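Local coordinates for protein N-acetylglucosaminidase (Paenibacillus barengoltzii, PDB 6INX) that is a family 18 glycoside hydrolase that cleaves glycosidic bonds at N-acetylglucosamine, probably by the retaining, substrate-assisted mechanism of its relatives, at residues G105-W110 / F179-T184; I32-V37 / M322-G327. All coordinates share one frame; numbering follows the deposited sequence.

Contact 1: residues G105-W110 / F179-T184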
ATOM      1  N   GLY A 105       1.735  19.638  28.317  1.00 12.64           N
ATOM      2  CA  GLY A 105       2.684  18.702  27.752  1.00 13.19           C
ATOM      3  C   GLY A 105       2.838  18.932  26.261  1.00  9.96           C
ATOM      4  O   GLY A 105       2.393  19.947  25.719  1.00 10.63           O
ATOM      5  N   VAL A 106       3.452  17.949  25.616  1.00 10.31           N
ATOM      6  CA  VAL A 106       3.823  18.032  24.211  1.00  9.35           C
ATOM      7  C   VAL A 106       3.324  16.794  23.487  1.00 10.95           C
ATOM      8  O   VAL A 106       3.453  15.670  23.987  1.00 10.63           O
ATOM      9  CB  VAL A 106       5.352  18.174  24.050  1.00 12.17           C
ATOM     10  CG1 VAL A 106       5.777  18.046  22.582  1.00 14.21           C
ATOM     11  CG2 VAL A 106       5.811  19.498  24.628  1.00 14.48           C
ATOM     12  N   ASP A 107       2.757  17.004  22.312  1.00 10.05           N
ATOM     13  CA  ASP A 107       2.395  15.934  21.391  1.00 10.80           C
ATOM     14  C   ASP A 107       3.355  16.036  20.209  1.00 10.46           C
ATOM     15  O   ASP A 107       3.304  17.012  19.455  1.00 11.50           O
ATOM     16  CB  ASP A 107       0.948  16.114  20.928  1.00 10.63           C
ATOM     17  CG  ASP A 107       0.587  15.188  19.779  1.00 14.71           C
ATOM     18  OD1 ASP A 107       0.732  13.959  19.949  1.00 16.12           O
ATOM     19  OD2 ASP A 107       0.168  15.697  18.719  1.00 17.94           O
ATOM     20  N   LEU A 108       4.212  15.040  20.021  1.00  9.58           N
ATOM     21  CA  LEU A 108       5.181  15.084  18.931  1.00 11.94           C
ATOM     22  C   LEU A 108       4.574  14.498  17.664  1.00 10.98           C
ATOM     23  O   LEU A 108       4.118  13.350  17.663  1.00 11.34           O
ATOM     24  CB  LEU A 108       6.438  14.301  19.295  1.00 11.82           C
ATOM     25  CG  LEU A 108       7.691  14.843  18.615  1.00 15.69           C
ATOM     26  CD1 LEU A 108       8.125  16.141  19.279  1.00 17.45           C
ATOM     27  CD2 LEU A 108       8.807  13.811  18.667  1.00 16.86           C
ATOM     28  N   ASP A 109       4.598  15.284  16.580  1.00 10.46           N
ATOM     29  CA  ASP A 109       3.988  14.888  15.313  1.00 10.83           C
ATOM     30  C   ASP A 109       5.038  14.900  14.200  1.00 10.05           C
ATOM     31  O   ASP A 109       4.925  15.656  13.233  1.00 10.90           O
ATOM     32  CB  ASP A 109       2.841  15.856  14.996  1.00 12.38           C
ATOM     33  CG  ASP A 109       1.996  15.413  13.836  1.00 18.75           C
ATOM     34  OD1 ASP A 109       2.120  14.245  13.417  1.00 22.68           O
ATOM     35  OD2 ASP A 109       1.190  16.235  13.348  1.00 24.09           O
ATOM     36  N   TRP A 110       6.072  14.080  14.344  1.00  8.06           N
ATOM     37  CA  TRP A 110       7.090  13.886  13.317  1.00  8.21           C
ATOM     38  C   TRP A 110       6.542  12.911  12.277  1.00 10.39           C
ATOM     39  O   TRP A 110       6.201  11.772  12.600  1.00  9.94           O
ATOM     40  CB  TRP A 110       8.334  13.314  14.007  1.00 10.48           C
ATOM     41  CG  TRP A 110       9.506  12.903  13.136  1.00 10.45           C
ATOM     42  CD1 TRP A 110       9.626  13.006  11.776  1.00  9.81           C
ATOM     43  CD2 TRP A 110      10.728  12.328  13.600  1.00  9.49           C
ATOM     44  NE1 TRP A 110      10.850  12.519  11.368  1.00  9.97           N
ATOM     45  CE2 TRP A 110      11.547  12.097  12.471  1.00  9.43           C
ATOM     46  CE3 TRP A 110      11.218  11.994  14.865  1.00 10.23           C
ATOM     47  CZ2 TRP A 110      12.817  11.546  12.572  1.00 10.19           C
ATOM     48  CZ3 TRP A 110      12.488  11.464  14.964  1.00  8.24           C
ATOM     49  CH2 TRP A 110      13.267  11.223  13.821  1.00 10.71           C
ATOM     50  N   PHE A 179      -0.226   8.360  25.744  1.00 12.39           N
ATOM     51  CA  PHE A 179      -0.950   7.578  24.754  1.00 11.90           C
ATOM     52  C   PHE A 179      -0.349   7.835  23.380  1.00 11.49           C
ATOM     53  O   PHE A 179       0.480   8.735  23.196  1.00 13.01           O
ATOM     54  CB  PHE A 179      -2.469   7.814  24.780  1.00 17.27           C
ATOM     55  CG  PHE A 179      -2.890   9.259  24.700  1.00 14.69           C
ATOM     56  CD1 PHE A 179      -3.303   9.930  25.840  1.00 19.89           C
ATOM     57  CD2 PHE A 179      -2.932   9.931  23.489  1.00 17.96           C
ATOM     58  CE1 PHE A 179      -3.725  11.248  25.775  1.00 20.34           C
ATOM     59  CE2 PHE A 179      -3.352  11.255  23.418  1.00 19.29           C
ATOM     60  CZ  PHE A 179      -3.749  11.910  24.563  1.00 20.15           C
ATOM     61  N   VAL A 180      -0.752   6.985  22.432  1.00 10.71           N
ATOM     62  CA  VAL A 180      -0.347   7.045  21.033  1.00 13.42           C
ATOM     63  C   VAL A 180      -1.593   7.363  20.222  1.00 13.47           C
ATOM     64  O   VAL A 180      -2.564   6.598  20.247  1.00 14.40           O
ATOM     65  CB  VAL A 180       0.245   5.703  20.575  1.00 14.41           C
ATOM     66  CG1 VAL A 180       0.617   5.749  19.081  1.00 16.57           C
ATOM     67  CG2 VAL A 180       1.432   5.315  21.438  1.00 16.06           C
ATOM     68  N   GLN A 181      -1.571   8.469  19.482  1.00 12.40           N
ATOM     69  CA  GLN A 181      -2.692   8.825  18.615  1.00 14.19           C
ATOM     70  C   GLN A 181      -2.423   8.270  17.226  1.00 14.17           C
ATOM     71  O   GLN A 181      -1.484   8.702  16.552  1.00 15.10           O
ATOM     72  CB  GLN A 181      -2.851  10.336  18.562  1.00 15.38           C
ATOM     73  CG  GLN A 181      -3.071  10.951  19.919  1.00 18.25           C
ATOM     74  CD  GLN A 181      -3.024  12.445  19.856  1.00 21.03           C
ATOM     75  OE1 GLN A 181      -1.959  13.029  19.638  1.00 22.48           O
ATOM     76  NE2 GLN A 181      -4.174  13.083  20.027  1.00 19.04           N
ATOM     77  N   LEU A 182      -3.241   7.321  16.790  1.00 12.68           N
ATOM     78  CA  LEU A 182      -3.099   6.767  15.453  1.00 12.09           C
ATOM     79  C   LEU A 182      -3.831   7.669  14.474  1.00 11.99           C
ATOM     80  O   LEU A 182      -5.048   7.873  14.583  1.00 11.03           O
ATOM     81  CB  LEU A 182      -3.646   5.341  15.376  1.00 12.88           C
ATOM     82  CG  LEU A 182      -3.094   4.332  16.370  1.00 12.38           C
ATOM     83  CD1 LEU A 182      -3.703   2.961  16.080  1.00 14.30           C
ATOM     84  CD2 LEU A 182      -1.580   4.315  16.287  1.00 15.45           C
ATOM     85  N   MET A 183      -3.093   8.205  13.510  1.00  9.95           N
ATOM     86  CA  MET A 183      -3.688   9.091  12.513  1.00 10.10           C
ATOM     87  C   MET A 183      -4.395   8.226  11.470  1.00  9.47           C
ATOM     88  O   MET A 183      -3.923   8.030  10.346  1.00 10.91           O
ATOM     89  CB  MET A 183      -2.622   9.983  11.895  1.00 11.72           C
ATOM     90  CG  MET A 183      -2.176  11.106  12.843  1.00 12.40           C
ATOM     91  SD  MET A 183      -0.986  12.233  12.097  1.00 14.32           S
ATOM     92  CE  MET A 183       0.392  11.110  11.969  1.00 12.70           C
ATOM     93  N   THR A 184      -5.552   7.690  11.878  1.00  9.10           N
ATOM     94  CA  THR A 184      -6.371   6.846  10.999  1.00  9.68           C
ATOM     95  C   THR A 184      -7.241   7.713  10.080  1.00  9.71           C
ATOM     96  O   THR A 184      -8.470   7.620  10.028  1.00 11.29           O
ATOM     97  CB  THR A 184      -7.169   5.811  11.791  1.00 10.35           C
ATOM     98  OG1 THR A 184      -7.987   6.461  12.775  1.00 10.58           O
ATOM     99  CG2 THR A 184      -6.241   4.819  12.479  1.00 11.44           C
TER
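Asp107 turns CG opposite its backbone N (chi1 169°), while Gln181 sets CG opposite its carbonyl carbon (chi1 -58°) and then runs extended, which points both polar ends into the interior of the (β/α)8 TIM barrel, where they meet. The CA atoms of Asp107 and Gln181 are 9.2 Å apart because strand 153-159 lies between the two segments and pairs with both, leaving the contact to side chains.

Asp107 OD1 comes within 2.9 Å of Gln181 OE1, with the carboxylate and amide planes 80° apart. Both atoms are acceptors, so this is close packing of oxygens and not a hydrogen bond. Each group is held by other partners: Gln181 NE2 bonds to Asn31 OD1, Asp107 OD1 pairs with Thr155 OG1 of the intervening strand, and Asp107 OD2 is met by both Tyr10 OH and Ser68 OG. With an alanine in place of Asp107, those three hydroxyls would probably be left without their buried carboxylate mate and a gap would open beside the Gln181 amide.

The spacing of Asp107, Asp109 and Glu111 matches the DxDxE signature of family 18, whose glutamate is the general acid in characterised relatives; Glu111 is therefore probably the acid here. Asp109 OD1 and Glu111 OE2 are two acidic groups lying close. Farther along the strands, Met183 and Asp109 both lie against Ala157 of strand 153-159; the Met183 chain bends at its third torsion. The thioether end crosses Asp109 at a slant: SD and CE of Met183 are each 3.9 Å from Asp109 OD1.

Contact 2: residues I32-V37 / M322-G327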
ATOM      1  N   ILE A  32      -2.665  21.651  20.330  1.00 10.45           N
ATOM      2  CA  ILE A  32      -2.520  22.929  19.639  1.00  9.72           C
ATOM      3  C   ILE A  32      -1.557  22.762  18.468  1.00 11.81           C
ATOM      4  O   ILE A  32      -0.400  22.390  18.660  1.00 11.48           O
ATOM      5  CB  ILE A  32      -2.013  24.012  20.599  1.00  9.30           C
ATOM      6  CG1 ILE A  32      -2.996  24.222  21.744  1.00 13.41           C
ATOM      7  CG2 ILE A  32      -1.833  25.321  19.842  1.00 12.21           C
ATOM      8  CD1 ILE A  32      -2.508  25.264  22.736  1.00 16.20           C
ATOM      9  N   ALA A  33      -2.012  23.095  17.260  1.00 12.25           N
ATOM     10  CA  ALA A  33      -1.229  22.904  16.039  1.00 11.40           C
ATOM     11  C   ALA A  33      -0.768  24.256  15.499  1.00 12.90           C
ATOM     12  O   ALA A  33      -1.606  25.130  15.244  1.00 13.93           O
ATOM     13  CB  ALA A  33      -2.106  22.216  14.993  1.00 11.82           C
ATOM     14  N   PHE A  34       0.544  24.440  15.299  1.00 12.82           N
ATOM     15  CA  PHE A  34       1.633  23.492  15.605  1.00  9.76           C
ATOM     16  C   PHE A  34       2.842  24.318  16.036  1.00 14.04           C
ATOM     17  O   PHE A  34       3.111  25.367  15.447  1.00 15.46           O
ATOM     18  CB  PHE A  34       2.125  22.791  14.336  1.00 13.35           C
ATOM     19  CG  PHE A  34       1.274  21.651  13.864  1.00 10.93           C
ATOM     20  CD1 PHE A  34       1.147  20.499  14.622  1.00 11.52           C
ATOM     21  CD2 PHE A  34       0.645  21.707  12.624  1.00 15.08           C
ATOM     22  CE1 PHE A  34       0.375  19.435  14.167  1.00 13.09           C
ATOM     23  CE2 PHE A  34      -0.123  20.640  12.167  1.00 12.83           C
ATOM     24  CZ  PHE A  34      -0.251  19.508  12.938  1.00 13.15           C
ATOM     25  N   GLY A  35       3.610  23.833  17.004  1.00 11.96           N
ATOM     26  CA  GLY A  35       4.979  24.288  17.132  1.00 11.02           C
ATOM     27  C   GLY A  35       5.851  23.713  16.033  1.00 10.57           C
ATOM     28  O   GLY A  35       5.500  22.734  15.373  1.00 11.66           O
ATOM     29  N   HIS A  36       6.994  24.358  15.798  1.00 12.28           N
ATOM     30  CA  HIS A  36       7.945  23.918  14.784  1.00 12.23           C
ATOM     31  C   HIS A  36       9.304  23.661  15.425  1.00 12.41           C
ATOM     32  O   HIS A  36       9.542  24.024  16.575  1.00 15.55           O
ATOM     33  CB  HIS A  36       8.071  24.959  13.666  1.00 16.41           C
ATOM     34  CG  HIS A  36       6.771  25.286  13.004  1.00 18.53           C
ATOM     35  ND1 HIS A  36       6.498  26.533  12.484  1.00 25.58           N
ATOM     36  CD2 HIS A  36       5.669  24.535  12.780  1.00 21.40           C
ATOM     37  CE1 HIS A  36       5.283  26.534  11.965  1.00 25.60           C
ATOM     38  NE2 HIS A  36       4.757  25.335  12.133  1.00 24.84           N
ATOM     39  N   VAL A  37      10.198  23.023  14.667  1.00 11.42           N
ATOM     40  CA  VAL A  37      11.550  22.706  15.124  1.00 13.03           C
ATOM     41  C   VAL A  37      12.535  23.546  14.324  1.00 11.89           C
ATOM     42  O   VAL A  37      12.545  23.496  13.087  1.00 14.96           O
ATOM     43  CB  VAL A  37      11.874  21.209  14.981  1.00 10.56           C
ATOM     44  CG1 VAL A  37      13.351  20.947  15.321  1.00 12.61           C
ATOM     45  CG2 VAL A  37      10.964  20.377  15.881  1.00 12.86           C
ATOM     46  N   MET A 322      -9.335  10.922  18.708  1.00 14.09           N
ATOM     47  CA  MET A 322      -8.917  12.283  18.417  1.00 12.69           C
ATOM     48  C   MET A 322      -9.413  12.684  17.034  1.00 13.82           C
ATOM     49  O   MET A 322      -9.751  11.832  16.202  1.00 15.16           O
ATOM     50  CB  MET A 322      -7.393  12.451  18.530  1.00 13.81           C
ATOM     51  CG  MET A 322      -6.605  11.617  17.549  1.00 17.37           C
ATOM     52  SD  MET A 322      -6.453  12.445  15.958  1.00 17.14           S
ATOM     53  CE  MET A 322      -5.123  11.465  15.251  1.00 15.14           C
ATOM     54  N   PHE A 323      -9.451  13.989  16.777  1.00 12.01           N
ATOM     55  CA  PHE A 323      -9.908  14.467  15.480  1.00 12.35           C
ATOM     56  C   PHE A 323      -9.049  15.603  14.942  1.00 11.61           C
ATOM     57  O   PHE A 323      -8.495  16.411  15.695  1.00 11.09           O
ATOM     58  CB  PHE A 323     -11.392  14.865  15.493  1.00 11.95           C
ATOM     59  CG  PHE A 323     -11.718  16.029  16.391  1.00 12.25           C
ATOM     60  CD1 PHE A 323     -11.585  17.337  15.941  1.00 12.10           C
ATOM     61  CD2 PHE A 323     -12.211  15.814  17.671  1.00 15.06           C
ATOM     62  CE1 PHE A 323     -11.909  18.413  16.769  1.00 13.23           C
ATOM     63  CE2 PHE A 323     -12.545  16.878  18.493  1.00 14.33           C
ATOM     64  CZ  PHE A 323     -12.398  18.176  18.039  1.00 14.59           C
ATOM     65  N   TRP A 324      -8.949  15.645  13.619  1.00 11.77           N
ATOM     66  CA  TRP A 324      -8.381  16.764  12.875  1.00 11.36           C
ATOM     67  C   TRP A 324      -9.492  17.296  11.985  1.00 12.29           C
ATOM     68  O   TRP A 324     -10.033  16.534  11.175  1.00 12.01           O
ATOM     69  CB  TRP A 324      -7.223  16.300  11.979  1.00 12.56           C
ATOM     70  CG  TRP A 324      -6.666  17.455  11.193  1.00 12.32           C
ATOM     71  CD1 TRP A 324      -7.134  17.955  10.007  1.00 13.53           C
ATOM     72  CD2 TRP A 324      -5.594  18.310  11.591  1.00 11.39           C
ATOM     73  NE1 TRP A 324      -6.393  19.047   9.634  1.00 14.96           N
ATOM     74  CE2 TRP A 324      -5.444  19.290  10.593  1.00 12.85           C
ATOM     75  CE3 TRP A 324      -4.739  18.333  12.693  1.00 13.45           C
ATOM     76  CZ2 TRP A 324      -4.473  20.284  10.662  1.00 18.39           C
ATOM     77  CZ3 TRP A 324      -3.777  19.313  12.761  1.00 14.21           C
ATOM     78  CH2 TRP A 324      -3.654  20.281  11.753  1.00 14.52           C
ATOM     79  N   GLU A 325      -9.852  18.579  12.112  1.00 13.30           N
ATOM     80  CA  GLU A 325      -9.371  19.571  13.078  1.00 13.55           C
ATOM     81  C   GLU A 325     -10.600  20.431  13.440  1.00 17.03           C
ATOM     82  O   GLU A 325     -11.561  20.492  12.669  1.00 16.50           O
ATOM     83  CB  GLU A 325      -8.280  20.432  12.427  1.00 15.30           C
ATOM     84  CG  GLU A 325      -7.681  21.535  13.315  1.00 15.61           C
ATOM     85  CD  GLU A 325      -8.424  22.857  13.178  1.00 18.43           C
ATOM     86  OE1 GLU A 325      -9.154  23.027  12.181  1.00 20.32           O
ATOM     87  OE2 GLU A 325      -8.293  23.734  14.064  1.00 17.70           O
ATOM     88  N   TYR A 326     -10.552  21.104  14.597  1.00 15.77           N
ATOM     89  CA  TYR A 326     -11.716  21.798  15.158  1.00 16.81           C
ATOM     90  C   TYR A 326     -12.428  22.702  14.149  1.00 16.80           C
ATOM     91  O   TYR A 326     -13.663  22.681  14.045  1.00 19.27           O
ATOM     92  CB  TYR A 326     -11.259  22.598  16.376  1.00 17.50           C
ATOM     93  CG  TYR A 326     -12.253  23.601  16.916  1.00 22.55           C
ATOM     94  CD1 TYR A 326     -13.184  23.242  17.874  1.00 27.88           C
ATOM     95  CD2 TYR A 326     -12.232  24.918  16.482  1.00 23.55           C
ATOM     96  CE1 TYR A 326     -14.087  24.176  18.378  1.00 25.17           C
ATOM     97  CE2 TYR A 326     -13.121  25.848  16.972  1.00 27.72           C
ATOM     98  CZ  TYR A 326     -14.043  25.472  17.917  1.00 27.32           C
ATOM     99  OH  TYR A 326     -14.923  26.416  18.399  1.00 34.52           O
ATOM    100  N   GLY A 327     -11.677  23.516  13.416  1.00 15.83           N
ATOM    101  CA  GLY A 327     -12.245  24.485  12.495  1.00 17.14           C
ATOM    102  C   GLY A 327     -12.836  23.930  11.218  1.00 19.68           C
ATOM    103  O   GLY A 327     -13.444  24.678  10.446  1.00 18.82           O
TER
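Phe34 and Trp324 meet at the ends of their side chains, CZ and CE2 of Phe34 against CZ3 and CH2 of Trp324. Phe34 CZ lies 3.5 Å from Trp324 CZ3, and Phe34 CE2 lies 3.6 Å from Trp324 CH2. The side chains approach each other head-on from the two strands and their planes are only 15° apart, yet the centroids of the Phe34 ring and the six-membered ring of Trp324 are 5.5 Å apart; the near-parallel planes are so far displaced that little of one ring lies above the other. Ala33 adds a methyl group, with CB 4.0 Å from Trp324 CZ3. The same methyl sits over the centre of the Phe34 ring, 3.5 Å above its plane, and so bears on both aromatics.

The next shell explains the reach. Trp324 carries CG opposite its backbone N (chi1 179°), which projects the indole inward from the end of strand 320-324. Peptide bonds Ala33-Phe34 and Trp324-Glu325 are both cis, a non-proline feature well known in the family 18 barrel; one lies just before Phe34 and the other just after Trp324, so both ring-bearing residues adjoin a cis bond. Behind the indole, Glu325 CB lies against one face, offset toward the rim. The Glu325 carboxylate is fixed in turn: OE1 accepts Gly327 N at 2.9 Å, from 57° out of the carboxylate plane, and OE2 accepts Ser12 N and pairs with His15 ND1.

Strand 6-12 runs between the segments, whose nearest CA atoms, Ala33 and Glu325, are 9.3 Å apart; its Tyr10 ring also meets Trp324. Nothing polar joins the two segments, so the contact is an apolar patch of methyl and aromatic carbon, consistent with the hydrophobic floor that the equivalent tryptophan gives the sugar-binding subsite -1 in related enzymes.

Overall arrangement
Contact 1 and contact 2 belong to the same barrel sheet, each spanning one intervening strand, and their centres are about 10 Å apart. They touch directly: Asp109 OD2 of contact 1 packs 3.4 Å from Phe34 CE1 of contact 2. Gln181 NE2 is 3.6 Å from Met322 CB, and Met183 CG is 3.8 Å from Met322 CE. Tyr10 is a further bridge, since its hydroxyl bonds to Asp107 while its ring meets Trp324. By comparison with other family 18 enzymes, 105-110 would supply the two aspartates of the acidic motif, just before its glutamate, and 322-327 the aromatic floor of one active-site cleft, with the polar network beside the apolar platform.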